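PDB 4ZZF: flagellar basal body rod modification protein from Helicobacter pylori 26695, which is probably required for formation of the flagellar hook, where it may act as a scaffolding protein during assembly. Local coordinates for residues Q45-I57 / T76-I90. Numbering follows the deposited sequence.
Sequences QILNENNELVKTI and TNEKGEKVPKGNYKI
K89 and L47 pair across two antiparallel strands, L47 N giving a bond of 2.8 Å to K89 O; the return bond from K89 N to L47 O is weak. Beyond its backbone, K89 runs out as an extended chain toward the 48-51 turn, crossing the side chain of N51 at a slant, and its NZ meets N51 OD1 at 2.6 Å, tilted only 20° from the amide plane. On the sheet face carrying I46 and I90, I46 CG2 rests on Y88 CB, 3.8 Å away. The Y88 ring takes V54 CG2 at its edge, 3.9 Å from CE2, while V54 CG1 meets V83 CG1 tip to tip.

This is one end of the Ig-like domain of FlgD: strand 43-47 lies between its hairpin partner 53-58 and strand 86-94, antiparallel to both, and a classic beta bulge sets V54 and K55 both opposite I46. From the bulge, K55 starts with CG anti to the backbone N (chi1 -176°) and bends at chi2 and again at chi3, bringing NZ to N77 O and T76 OG1, both 3.0 Å away. E78 OE1 accepts from T56 N at 2.9 Å, nearly along its own C-O axis.

Two asparagines shape the loops behind these contacts. N48 OD1 takes N50 N, closing an Asx turn, and E52 N from the opposite face of its amide; N77 OD1 gathers the amides of K79, G80 and E81. Farther out, Y88 OH donates to a lone pair of P84 O, which lies in the plane of the ring, W73 meets the Y88 ring edge-to-face, and D74 binds T76 OG1.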
# COMPACT_ATOMS: atom_id res chain seq x y z
N GLN A 45 21.40 26.32 -3.08
CA GLN A 45 22.26 26.99 -2.11
C GLN A 45 23.06 25.96 -1.30
O GLN A 45 22.50 24.97 -0.83
CB GLN A 45 21.45 27.89 -1.15
CG GLN A 45 20.61 28.98 -1.81
CD GLN A 45 19.33 28.44 -2.47
OE1 GLN A 45 18.61 27.61 -1.89
NE2 GLN A 45 19.05 28.90 -3.69
N ILE A 46 24.35 26.22 -1.13
CA ILE A 46 25.20 25.39 -0.27
C ILE A 46 25.66 26.18 0.95
O ILE A 46 26.32 27.21 0.83
CB ILE A 46 26.40 24.88 -1.04
CG1 ILE A 46 25.92 24.25 -2.36
CG2 ILE A 46 27.18 23.88 -0.19
CD1 ILE A 46 27.03 23.70 -3.24
N LEU A 47 25.31 25.69 2.13
CA LEU A 47 25.58 26.39 3.38
C LEU A 47 26.56 25.59 4.23
O LEU A 47 26.60 24.35 4.13
CB LEU A 47 24.28 26.60 4.17
CG LEU A 47 23.21 27.63 3.73
CD1 LEU A 47 22.87 27.52 2.27
CD2 LEU A 47 21.94 27.44 4.55
N ASN A 48 27.36 26.27 5.05
CA ASN A 48 28.27 25.57 5.96
C ASN A 48 27.55 25.23 7.26
O ASN A 48 26.35 25.52 7.39
CB ASN A 48 29.55 26.37 6.22
CG ASN A 48 29.34 27.63 7.08
OD1 ASN A 48 28.32 27.79 7.77
ND2 ASN A 48 30.33 28.51 7.06
N GLU A 49 28.27 24.65 8.22
CA GLU A 49 27.64 24.16 9.44
C GLU A 49 27.02 25.27 10.27
O GLU A 49 26.19 25.00 11.14
CB GLU A 49 28.65 23.36 10.28
CG GLU A 49 28.61 21.85 9.99
CD GLU A 49 27.18 21.25 10.05
OE1 GLU A 49 26.49 21.44 11.08
OE2 GLU A 49 26.75 20.60 9.06
N ASN A 50 27.38 26.51 9.99
CA ASN A 50 26.79 27.62 10.72
C ASN A 50 25.68 28.30 9.91
O ASN A 50 25.28 29.43 10.23
CB ASN A 50 27.87 28.63 11.11
CG ASN A 50 28.85 28.05 12.13
OD1 ASN A 50 28.58 28.05 13.34
ND2 ASN A 50 29.97 27.54 11.65
N ASN A 51 25.19 27.60 8.89
CA ASN A 51 24.14 28.11 8.00
C ASN A 51 24.54 29.41 7.30
O ASN A 51 23.71 30.28 7.07
CB ASN A 51 22.82 28.31 8.75
CG ASN A 51 22.25 27.00 9.26
OD1 ASN A 51 22.34 25.97 8.60
ND2 ASN A 51 21.69 27.03 10.47
N GLU A 52 25.82 29.52 6.97
CA GLU A 52 26.33 30.64 6.20
C GLU A 52 26.49 30.21 4.76
O GLU A 52 27.09 29.16 4.48
CB GLU A 52 27.66 31.14 6.77
CG GLU A 52 27.58 31.53 8.24
CD GLU A 52 28.94 31.90 8.84
OE1 GLU A 52 29.97 31.34 8.40
OE2 GLU A 52 28.96 32.76 9.76
N LEU A 53 25.94 31.01 3.85
CA LEU A 53 25.96 30.70 2.43
C LEU A 53 27.37 30.65 1.88
O LEU A 53 28.11 31.62 1.96
CB LEU A 53 25.14 31.73 1.66
CG LEU A 53 25.00 31.49 0.16
CD1 LEU A 53 24.26 30.20 -0.06
CD2 LEU A 53 24.26 32.65 -0.49
N VAL A 54 27.74 29.52 1.30
CA VAL A 54 29.07 29.36 0.75
C VAL A 54 29.08 29.38 -0.79
O VAL A 54 29.99 29.92 -1.42
CB VAL A 54 29.69 28.05 1.29
CG1 VAL A 54 30.62 27.41 0.27
CG2 VAL A 54 30.41 28.34 2.59
N LYS A 55 28.04 28.82 -1.40
CA LYS A 55 27.99 28.68 -2.85
C LYS A 55 26.56 28.71 -3.35
O LYS A 55 25.64 28.23 -2.67
CB LYS A 55 28.68 27.38 -3.28
CG LYS A 55 28.78 27.16 -4.78
CD LYS A 55 29.75 28.16 -5.38
CE LYS A 55 30.49 27.58 -6.58
NZ LYS A 55 31.71 28.38 -6.92
N THR A 56 26.36 29.27 -4.54
CA THR A 56 25.07 29.25 -5.20
C THR A 56 25.28 28.69 -6.59
O THR A 56 26.19 29.11 -7.31
CB THR A 56 24.42 30.65 -5.29
OG1 THR A 56 24.16 31.14 -3.97
CG2 THR A 56 23.10 30.58 -6.02
N ILE A 57 24.46 27.71 -6.94
CA ILE A 57 24.48 27.12 -8.26
C ILE A 57 23.14 27.35 -8.94
O ILE A 57 22.11 26.88 -8.45
CB ILE A 57 24.76 25.61 -8.19
CG1 ILE A 57 26.03 25.35 -7.38
CG2 ILE A 57 24.84 25.00 -9.58
CD1 ILE A 57 26.35 23.89 -7.26
N THR A 76 34.34 24.94 -4.08
CA THR A 76 34.74 26.35 -4.02
C THR A 76 33.59 27.25 -3.58
O THR A 76 32.41 26.94 -3.81
CB THR A 76 35.28 26.86 -5.37
OG1 THR A 76 34.23 26.85 -6.35
CG2 THR A 76 36.45 26.00 -5.86
N ASN A 77 33.93 28.36 -2.93
CA ASN A 77 32.95 29.39 -2.65
C ASN A 77 32.77 30.29 -3.86
O ASN A 77 33.24 29.99 -4.97
CB ASN A 77 33.33 30.20 -1.40
CG ASN A 77 34.68 30.91 -1.53
OD1 ASN A 77 35.21 31.09 -2.62
ND2 ASN A 77 35.22 31.33 -0.39
N GLU A 78 32.07 31.41 -3.66
CA GLU A 78 31.65 32.20 -4.80
C GLU A 78 32.82 32.92 -5.47
O GLU A 78 32.70 33.37 -6.61
CB GLU A 78 30.57 33.20 -4.37
CG GLU A 78 29.50 33.40 -5.45
CD GLU A 78 28.94 32.08 -6.00
OE1 GLU A 78 28.15 31.42 -5.29
OE2 GLU A 78 29.27 31.71 -7.15
N LYS A 79 33.96 33.01 -4.78
CA LYS A 79 35.17 33.58 -5.39
C LYS A 79 35.92 32.54 -6.22
O LYS A 79 36.54 32.86 -7.23
CB LYS A 79 36.11 34.14 -4.32
CG LYS A 79 35.59 35.39 -3.63
CD LYS A 79 35.41 35.17 -2.13
CE LYS A 79 35.10 36.48 -1.41
NZ LYS A 79 35.15 36.34 0.07
N GLY A 80 35.85 31.29 -5.77
CA GLY A 80 36.55 30.21 -6.43
C GLY A 80 37.57 29.60 -5.50
O GLY A 80 38.37 28.76 -5.92
N GLU A 81 37.54 30.02 -4.24
CA GLU A 81 38.44 29.51 -3.19
C GLU A 81 37.91 28.21 -2.58
O GLU A 81 36.74 28.14 -2.20
CB GLU A 81 38.58 30.55 -2.08
CG GLU A 81 38.34 31.98 -2.55
CD GLU A 81 38.63 33.01 -1.47
OE1 GLU A 81 38.49 32.66 -0.27
OE2 GLU A 81 38.98 34.16 -1.82
N LYS A 82 38.74 27.17 -2.46
CA LYS A 82 38.28 25.93 -1.85
C LYS A 82 38.05 26.10 -0.36
O LYS A 82 38.94 26.51 0.38
CB LYS A 82 39.27 24.78 -2.12
CG LYS A 82 39.23 24.31 -3.57
CD LYS A 82 39.48 22.81 -3.69
CE LYS A 82 39.29 22.35 -5.14
NZ LYS A 82 39.47 20.88 -5.31
N VAL A 83 36.83 25.76 0.07
CA VAL A 83 36.36 25.99 1.44
C VAL A 83 36.84 24.92 2.42
O VAL A 83 37.28 23.85 2.00
CB VAL A 83 34.83 26.04 1.46
CG1 VAL A 83 34.34 27.16 0.53
CG2 VAL A 83 34.27 24.68 1.05
N PRO A 84 36.76 25.21 3.74
CA PRO A 84 37.19 24.20 4.72
C PRO A 84 36.43 22.88 4.60
O PRO A 84 35.25 22.87 4.24
CB PRO A 84 36.93 24.87 6.08
CG PRO A 84 36.10 26.08 5.78
CD PRO A 84 36.44 26.49 4.38
N LYS A 85 37.11 21.77 4.89
CA LYS A 85 36.47 20.47 4.83
C LYS A 85 35.37 20.43 5.89
O LYS A 85 35.42 21.15 6.88
CB LYS A 85 37.48 19.34 5.05
CG LYS A 85 38.03 19.22 6.47
CD LYS A 85 39.15 18.16 6.56
CE LYS A 85 38.61 16.79 6.97
NZ LYS A 85 39.69 15.76 7.20
N GLY A 86 34.38 19.58 5.66
CA GLY A 86 33.31 19.41 6.63
C GLY A 86 31.97 19.12 6.00
O GLY A 86 31.89 18.79 4.81
N ASN A 87 30.93 19.22 6.81
CA ASN A 87 29.57 19.01 6.35
C ASN A 87 28.93 20.27 5.80
O ASN A 87 28.86 21.30 6.48
CB ASN A 87 28.69 18.47 7.46
CG ASN A 87 27.98 17.19 7.06
OD1 ASN A 87 28.56 16.34 6.38
ND2 ASN A 87 26.68 17.10 7.36
N TYR A 88 28.45 20.18 4.57
CA TYR A 88 27.72 21.28 3.95
C TYR A 88 26.26 20.92 3.68
O TYR A 88 25.95 19.89 3.07
CB TYR A 88 28.42 21.68 2.66
CG TYR A 88 29.69 22.42 2.97
CD1 TYR A 88 30.86 21.74 3.28
CD2 TYR A 88 29.71 23.81 2.99
CE1 TYR A 88 32.03 22.42 3.57
CE2 TYR A 88 30.86 24.50 3.28
CZ TYR A 88 32.02 23.81 3.57
OH TYR A 88 33.15 24.52 3.87
N LYS A 89 25.36 21.78 4.15
CA LYS A 89 23.93 21.66 3.87
C LYS A 89 23.61 22.15 2.46
O LYS A 89 23.99 23.26 2.07
CB LYS A 89 23.11 22.47 4.88
CG LYS A 89 23.37 22.10 6.32
CD LYS A 89 22.68 23.06 7.28
CE LYS A 89 23.05 22.77 8.73
NZ LYS A 89 22.26 23.59 9.71
N ILE A 90 22.89 21.32 1.71
CA ILE A 90 22.52 21.67 0.34
C ILE A 90 21.00 21.72 0.20
O ILE A 90 20.31 20.76 0.56
CB ILE A 90 23.11 20.68 -0.67
CG1 ILE A 90 24.64 20.64 -0.53
CG2 ILE A 90 22.71 21.07 -2.08
CD1 ILE A 90 25.32 19.66 -1.45
O HOH W 1 30.90 23.27 7.27
O HOH W 2 27.09 32.60 -3.45